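Local coordinates for glucose dehydrogenase (Haloferax mediterranei, PDB 2B5W) that catalyses the zinc-dependent oxidation of D-glucose and some other aldoses with NAD(+) or, preferably, NADP(+) as electron acceptor, at the interface of chains A and B. Residues are numbered along the deposited sequence; one frame, centred on the assembly and turned at random. Chains: chain A/B, glucose dehydrogenase.

Contact 1: the interface of chains A and B. Residues chain A 282-286, 289; chain B 276-279.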
ATOM      1  N   VAL A 282     -11.465   0.199  17.382  1.00 33.46           N
ATOM      2  CA  VAL A 282     -11.414  -0.079  15.944  1.00 31.40           C
ATOM      3  C   VAL A 282     -11.738  -1.541  15.697  1.00 29.90           C
ATOM      4  O   VAL A 282     -11.189  -2.409  16.384  1.00 31.63           O
ATOM      5  CB  VAL A 282      -9.992   0.191  15.423  1.00 31.26           C
ATOM      6  CG1 VAL A 282      -9.831  -0.282  13.981  1.00 40.07           C
ATOM      7  CG2 VAL A 282      -9.657   1.680  15.558  1.00 35.46           C
ATOM      8  N   ASP A 283     -12.612  -1.826  14.737  1.00 31.53           N
ATOM      9  CA  ASP A 283     -12.788  -3.182  14.275  1.00 27.24           C
ATOM     10  C   ASP A 283     -11.600  -3.510  13.328  1.00 28.65           C
ATOM     11  O   ASP A 283     -11.708  -3.381  12.108  1.00 30.38           O
ATOM     12  CB  ASP A 283     -14.113  -3.403  13.576  1.00 32.78           C
ATOM     13  CG  ASP A 283     -14.443  -4.871  13.423  1.00 37.32           C
ATOM     14  OD1 ASP A 283     -13.510  -5.702  13.313  1.00 33.58           O
ATOM     15  OD2 ASP A 283     -15.607  -5.305  13.395  1.00 42.55           O
ATOM     16  N   ALA A 284     -10.499  -3.932  13.943  1.00 29.91           N
ATOM     17  CA  ALA A 284      -9.267  -4.278  13.244  1.00 35.16           C
ATOM     18  C   ALA A 284      -9.451  -5.539  12.393  1.00 30.17           C
ATOM     19  O   ALA A 284      -8.823  -5.682  11.348  1.00 25.91           O
ATOM     20  CB  ALA A 284      -8.163  -4.467  14.249  1.00 34.74           C
ATOM     21  N   GLY A 285     -10.288  -6.479  12.833  1.00 25.70           N
ATOM     22  CA  GLY A 285     -10.633  -7.629  12.024  1.00 27.96           C
ATOM     23  C   GLY A 285     -11.236  -7.255  10.687  1.00 30.33           C
ATOM     24  O   GLY A 285     -10.842  -7.797   9.644  1.00 28.81           O
ATOM     25  N   ALA A 286     -12.199  -6.332  10.706  1.00 27.18           N
ATOM     26  CA  ALA A 286     -12.849  -5.902   9.477  1.00 34.67           C
ATOM     27  C   ALA A 286     -11.883  -5.134   8.554  1.00 23.02           C
ATOM     28  O   ALA A 286     -11.963  -5.296   7.354  1.00 28.06           O
ATOM     29  CB  ALA A 286     -14.095  -5.030   9.786  1.00 35.60           C
ATOM     30  N   ARG A 289      -9.364  -7.904   7.121  1.00 18.62           N
ATOM     31  CA  ARG A 289      -9.961  -8.802   6.156  1.00 24.00           C
ATOM     32  C   ARG A 289     -10.333  -8.100   4.816  1.00 18.35           C
ATOM     33  O   ARG A 289     -10.165  -8.662   3.750  1.00 22.82           O
ATOM     34  CB  ARG A 289     -11.213  -9.478   6.757  1.00 26.29           C
ATOM     35  CG  ARG A 289     -11.853 -10.464   5.861  1.00 29.70           C
ATOM     36  CD  ARG A 289     -13.049 -11.188   6.468  1.00 33.88           C
ATOM     37  NE  ARG A 289     -14.197 -10.285   6.611  1.00 33.69           N
ATOM     38  CZ  ARG A 289     -14.560  -9.661   7.726  1.00 43.20           C
ATOM     39  NH1 ARG A 289     -13.901  -9.832   8.869  1.00 37.51           N
ATOM     40  NH2 ARG A 289     -15.615  -8.859   7.694  1.00 36.52           N
TER
ATOM     41  N   SER B 276     -11.768 -12.911  11.282  1.00 32.57           N
ATOM     42  CA  SER B 276     -13.110 -12.463  11.594  1.00 33.58           C
ATOM     43  C   SER B 276     -13.082 -11.081  12.210  1.00 27.91           C
ATOM     44  O   SER B 276     -12.054 -10.610  12.698  1.00 28.22           O
ATOM     45  CB  SER B 276     -13.755 -13.418  12.617  1.00 42.78           C
ATOM     46  OG  SER B 276     -14.030 -14.670  12.029  1.00 39.56           O
ATOM     47  N   ASP B 277     -14.248 -10.439  12.252  1.00 34.26           N
ATOM     48  CA  ASP B 277     -14.369  -9.161  12.941  1.00 36.47           C
ATOM     49  C   ASP B 277     -13.890  -9.275  14.386  1.00 44.51           C
ATOM     50  O   ASP B 277     -14.113 -10.286  15.072  1.00 42.96           O
ATOM     51  CB  ASP B 277     -15.822  -8.658  12.922  1.00 47.52           C
ATOM     52  CG  ASP B 277     -16.289  -8.264  11.537  1.00 53.00           C
ATOM     53  OD1 ASP B 277     -15.488  -8.290  10.571  1.00 37.47           O
ATOM     54  OD2 ASP B 277     -17.460  -7.911  11.316  1.00 40.36           O
ATOM     55  N   TRP B 278     -13.209  -8.226  14.823  1.00 31.71           N
ATOM     56  CA  TRP B 278     -12.655  -8.128  16.152  1.00 29.75           C
ATOM     57  C   TRP B 278     -12.315  -6.665  16.441  1.00 44.17           C
ATOM     58  O   TRP B 278     -11.445  -6.087  15.797  1.00 35.75           O
ATOM     59  CB  TRP B 278     -11.430  -9.038  16.304  1.00 37.60           C
ATOM     60  CG  TRP B 278     -10.856  -9.069  17.699  1.00 36.11           C
ATOM     61  CD1 TRP B 278     -11.494  -8.729  18.861  1.00 46.58           C
ATOM     62  CD2 TRP B 278      -9.532  -9.450  18.068  1.00 58.24           C
ATOM     63  NE1 TRP B 278     -10.642  -8.868  19.928  1.00 41.90           N
ATOM     64  CE2 TRP B 278      -9.430  -9.316  19.471  1.00 56.05           C
ATOM     65  CE3 TRP B 278      -8.411  -9.898  17.353  1.00 36.31           C
ATOM     66  CZ2 TRP B 278      -8.256  -9.614  20.170  1.00 61.27           C
ATOM     67  CZ3 TRP B 278      -7.246 -10.191  18.048  1.00 68.56           C
ATOM     68  CH2 TRP B 278      -7.177 -10.045  19.441  1.00 40.49           C
ATOM     69  N   ALA B 279     -13.006  -6.070  17.417  1.00 40.84           N
ATOM     70  CA  ALA B 279     -12.788  -4.676  17.811  1.00 36.48           C
ATOM     71  C   ALA B 279     -12.090  -4.551  19.147  1.00 32.92           C
ATOM     72  O   ALA B 279     -12.400  -5.277  20.092  1.00 43.72           O
ATOM     73  CB  ALA B 279     -14.121  -3.924  17.860  1.00 41.18           C
TER
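The guanidinium of A:Arg289 takes B:Asp277 OD1 at its own edge, in its plane. Both terminal nitrogens converge end-on on that one carboxylate oxygen, NH1 at 2.8 Å and NH2 at 2.9 Å from B:Asp277 OD1. NH1 comes to the anti side and NH2 to the syn side, from the same face of the carboxylate, and the two flat groups are turned 33° apart. This salt bridge belongs to the dimer seam of a zinc-containing alcohol dehydrogenase, where strand 279-283 of each subunit meets its mate; A:Asp283 forms an antiparallel bridge with B:Ala279. The carboxylate of A:Asp283 is approached on opposite faces at OD1: B:Trp278 N donates from the partner, 3.0 Å from OD1, and A:Ala286 N from the other face, also 3.0 Å from OD1. With CG anti to the backbone N (chi1 -165°), OD1 is placed between these two N-H groups, and the second bond makes A:Asp283 the N-cap of helix 284-293. An alanine here would probably leave B:Trp278 N without its acceptor across the seam and the first turn of the helix uncapped at A:Ala286 N. A:Gly285 N donates almost straight (176° at H) to B:Trp278 O, 3.2 Å away, which gives the helix start a second bond to the same partner residue. A:Ala284 N is also near that carbonyl, but its N-H points elsewhere. B:Trp278 thus takes part through its backbone N and O. A:Asp283 OD2 comes 3.4 Å from B:Asp277 CB, and the two carboxylates stand nearly perpendicular. Their like charges probably repel mildly, and A:Arg289, with the helix start, is likely to offset this. A:Ala286 CB fills in beside the bridge, 3.6 Å from B:Asp277 OD1.

Contact 2: the interface of chains A and B. Residues chain A 105-106, 157, 161, 300-302; chain B 169, 266, 295.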
ATOM      1  N   ASP A 105      13.198  12.920  -0.205  1.00 18.51           N
ATOM      2  CA  ASP A 105      11.822  12.870   0.195  1.00 17.21           C
ATOM      3  C   ASP A 105      11.478  11.521   0.850  1.00 18.34           C
ATOM      4  O   ASP A 105      10.438  11.383   1.466  1.00 17.69           O
ATOM      5  CB  ASP A 105      10.939  13.108  -1.034  1.00 17.22           C
ATOM      6  CG  ASP A 105      11.151  12.067  -2.072  1.00 19.09           C
ATOM      7  OD1 ASP A 105      12.212  12.095  -2.721  1.00 17.51           O
ATOM      8  OD2 ASP A 105      10.305  11.185  -2.293  1.00 18.98           O
ATOM      9  N   MET A 106      12.377  10.532   0.726  1.00 17.10           N
ATOM     10  CA  MET A 106      12.207   9.234   1.375  1.00 18.02           C
ATOM     11  C   MET A 106      13.053   9.123   2.667  1.00 15.57           C
ATOM     12  O   MET A 106      13.059   8.096   3.324  1.00 18.45           O
ATOM     13  CB  MET A 106      12.585   8.074   0.432  1.00 18.76           C
ATOM     14  CG  MET A 106      11.886   8.138  -0.949  1.00 17.39           C
ATOM     15  SD  MET A 106      10.059   8.006  -0.838  1.00 18.29           S
ATOM     16  CE  MET A 106       9.843   6.367  -0.106  1.00 20.50           C
ATOM     17  N   LYS A 157       3.716  13.453  -5.860  1.00 15.28           N
ATOM     18  CA  LYS A 157       4.427  12.326  -5.275  1.00 15.50           C
ATOM     19  C   LYS A 157       3.455  11.276  -4.736  1.00 14.32           C
ATOM     20  O   LYS A 157       3.622  10.081  -4.961  1.00 14.95           O
ATOM     21  CB  LYS A 157       5.371  12.756  -4.142  1.00 15.80           C
ATOM     22  CG  LYS A 157       6.011  11.541  -3.448  1.00 16.46           C
ATOM     23  CD  LYS A 157       6.919  11.861  -2.279  1.00 18.49           C
ATOM     24  CE  LYS A 157       7.186  10.593  -1.461  1.00 16.49           C
ATOM     25  NZ  LYS A 157       8.199  10.827  -0.433  1.00 17.17           N
ATOM     26  N   HIS A 161       3.228   7.233  -5.908  1.00 15.30           N
ATOM     27  CA  HIS A 161       3.393   6.059  -5.067  1.00 16.07           C
ATOM     28  C   HIS A 161       2.111   5.243  -4.918  1.00 16.51           C
ATOM     29  O   HIS A 161       2.136   4.028  -4.992  1.00 16.76           O
ATOM     30  CB  HIS A 161       3.952   6.428  -3.698  1.00 16.75           C
ATOM     31  CG  HIS A 161       5.365   6.888  -3.743  1.00 17.40           C
ATOM     32  ND1 HIS A 161       6.398   6.143  -3.204  1.00 23.80           N
ATOM     33  CD2 HIS A 161       5.931   8.020  -4.220  1.00 17.27           C
ATOM     34  CE1 HIS A 161       7.543   6.781  -3.405  1.00 28.27           C
ATOM     35  NE2 HIS A 161       7.285   7.936  -3.997  1.00 18.25           N
ATOM     36  N   GLY A 300       1.257   5.722   2.499  1.00 16.71           N
ATOM     37  CA  GLY A 300       1.547   7.017   3.062  1.00 14.64           C
ATOM     38  C   GLY A 300       2.613   7.731   2.280  1.00 15.85           C
ATOM     39  O   GLY A 300       3.473   7.127   1.630  1.00 17.49           O
ATOM     40  N   SER A 301       2.557   9.057   2.288  1.00 17.01           N
ATOM     41  CA  SER A 301       3.492   9.861   1.516  1.00 16.43           C
ATOM     42  C   SER A 301       3.790  11.158   2.218  1.00 16.92           C
ATOM     43  O   SER A 301       2.860  11.785   2.785  1.00 17.04           O
ATOM     44  CB  SER A 301       2.909  10.174   0.121  1.00 17.30           C
ATOM     45  OG  SER A 301       3.816  10.798  -0.737  1.00 18.29           O
ATOM     46  N   VAL A 302       5.038  11.599   2.122  1.00 18.60           N
ATOM     47  CA  VAL A 302       5.446  12.897   2.660  1.00 16.57           C
ATOM     48  C   VAL A 302       6.449  13.544   1.753  1.00 16.14           C
ATOM     49  O   VAL A 302       7.261  12.857   1.095  1.00 17.14           O
ATOM     50  CB  VAL A 302       5.911  12.790   4.113  1.00 19.06           C
ATOM     51  CG1 VAL A 302       7.136  11.897   4.269  1.00 18.56           C
ATOM     52  CG2 VAL A 302       6.135  14.156   4.714  1.00 24.35           C
TER
ATOM     53  N   PHE B 169      10.426   4.432  -6.094  1.00 20.40           N
ATOM     54  CA  PHE B 169      11.723   4.872  -5.556  1.00 16.79           C
ATOM     55  C   PHE B 169      12.724   3.703  -5.598  1.00 21.24           C
ATOM     56  O   PHE B 169      12.398   2.592  -5.979  0.50 10.96           O
ATOM     57  CB  PHE B 169      11.557   5.521  -4.182  1.00 21.45           C
ATOM     58  CG  PHE B 169      11.227   4.562  -3.079  1.00 18.54           C
ATOM     59  CD1 PHE B 169       9.933   4.061  -2.951  1.00 16.38           C
ATOM     60  CD2 PHE B 169      12.202   4.180  -2.144  1.00 20.21           C
ATOM     61  CE1 PHE B 169       9.611   3.162  -1.915  1.00 16.52           C
ATOM     62  CE2 PHE B 169      11.884   3.321  -1.118  1.00 18.37           C
ATOM     63  CZ  PHE B 169      10.609   2.788  -1.002  1.00 16.88           C
ATOM     64  N   ASN B 266       9.943   3.511   4.787  1.00 18.59           N
ATOM     65  CA  ASN B 266       9.815   3.185   3.373  1.00 16.75           C
ATOM     66  C   ASN B 266       9.475   1.712   3.135  1.00 17.57           C
ATOM     67  O   ASN B 266       9.418   1.293   2.000  1.00 17.23           O
ATOM     68  CB  ASN B 266      11.047   3.601   2.559  1.00 16.26           C
ATOM     69  CG  ASN B 266      11.493   5.000   2.872  1.00 19.49           C
ATOM     70  OD1 ASN B 266      10.660   5.868   3.156  1.00 18.48           O
ATOM     71  ND2 ASN B 266      12.797   5.229   2.859  1.00 19.85           N
ATOM     72  N   ASN B 295       6.612   7.110   4.855  1.00 15.88           N
ATOM     73  CA  ASN B 295       6.361   6.625   3.508  1.00 15.41           C
ATOM     74  C   ASN B 295       6.178   5.111   3.466  1.00 15.80           C
ATOM     75  O   ASN B 295       6.823   4.438   2.642  1.00 17.37           O
ATOM     76  CB  ASN B 295       7.539   6.971   2.562  1.00 16.81           C
ATOM     77  CG  ASN B 295       7.825   8.479   2.414  1.00 19.21           C
ATOM     78  OD1 ASN B 295       8.839   9.018   2.975  1.00 21.43           O
ATOM     79  ND2 ASN B 295       7.019   9.140   1.632  1.00 14.29           N
TER
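A:Met106 pushes its methyl end into a pocket formed by B:Phe169, B:Asn266 and B:Asn295, a part of the homodimer interface where a methionine of one subunit packs on a phenylalanine ring of the other. CE sits over the middle of the B:Phe169 ring, 3.5 Å from its centroid, in a CH-pi contact, with the two side chains at about a right angle. The thioether reaches there through bends at chi2 and chi3 (both near -60°). CE also packs 3.6 Å from B:Asn295 CB and touches the amide of B:Asn266. That amide is fixed in turn by a bond from B:Asn266 ND2 to A:Met106 O, 2.9 Å, with the acceptor close to the amide plane.

B:Asn295 belongs to the same tight part and buries more surface than any other residue here. A:Val302 CG1 packs against its amide, 3.6 Å from B:Asn295 OD1. As modelled, B:Asn295 ND2 lies 2.9 Å from A:Lys157 NZ and also faces A:Val302 N, while OD1 faces A:Asp105 O. The side-chain O and N may therefore be exchanged relative to the model; the oxygen could then accept from A:Lys157 NZ and A:Val302 N, and the nitrogen could donate to A:Asp105 O. The extended lysine is positioned by its own chain: NZ donates to A:Asp105 OD2 at 2.8 Å, on the anti lone pair, and to A:Val302 O. Packing thins at the rim of the phenyl ring, where A:His161 brings little more than CE1, 3.6 Å from B:Phe169 CD1.

In the fold, A:Met106 ends the 3-10 helix 104-106, A:Lys157 and A:His161 lie on helix 149-164, and A:Val302 follows strand 297-300 in an NADP(+)-binding segment. From the partner, B:Phe169 comes from the loop between helix 149-164 and strand 175-179, B:Asn266 from the turn between strands 263-264 and 267-271, and B:Asn295 from the turn between helix 284-293 and strand 297-300.

The C-alpha centres of contact 1 and contact 2, in the copies given, lie about 27 Å apart on one two-fold interface. No residue is common to both, but the same stretch of sequence serves each: the start of helix 284-293 comes from chain A at contact 1, and a residue just after its end comes from chain B at contact 2. By the two-fold, each subunit's helix takes part in the interface at both ends. Contact 1 is mainly polar, contact 2 mixed apolar and polar. Together they brace the homodimer at separate places, and contact 2 may help to hold cofactor-binding residues in position.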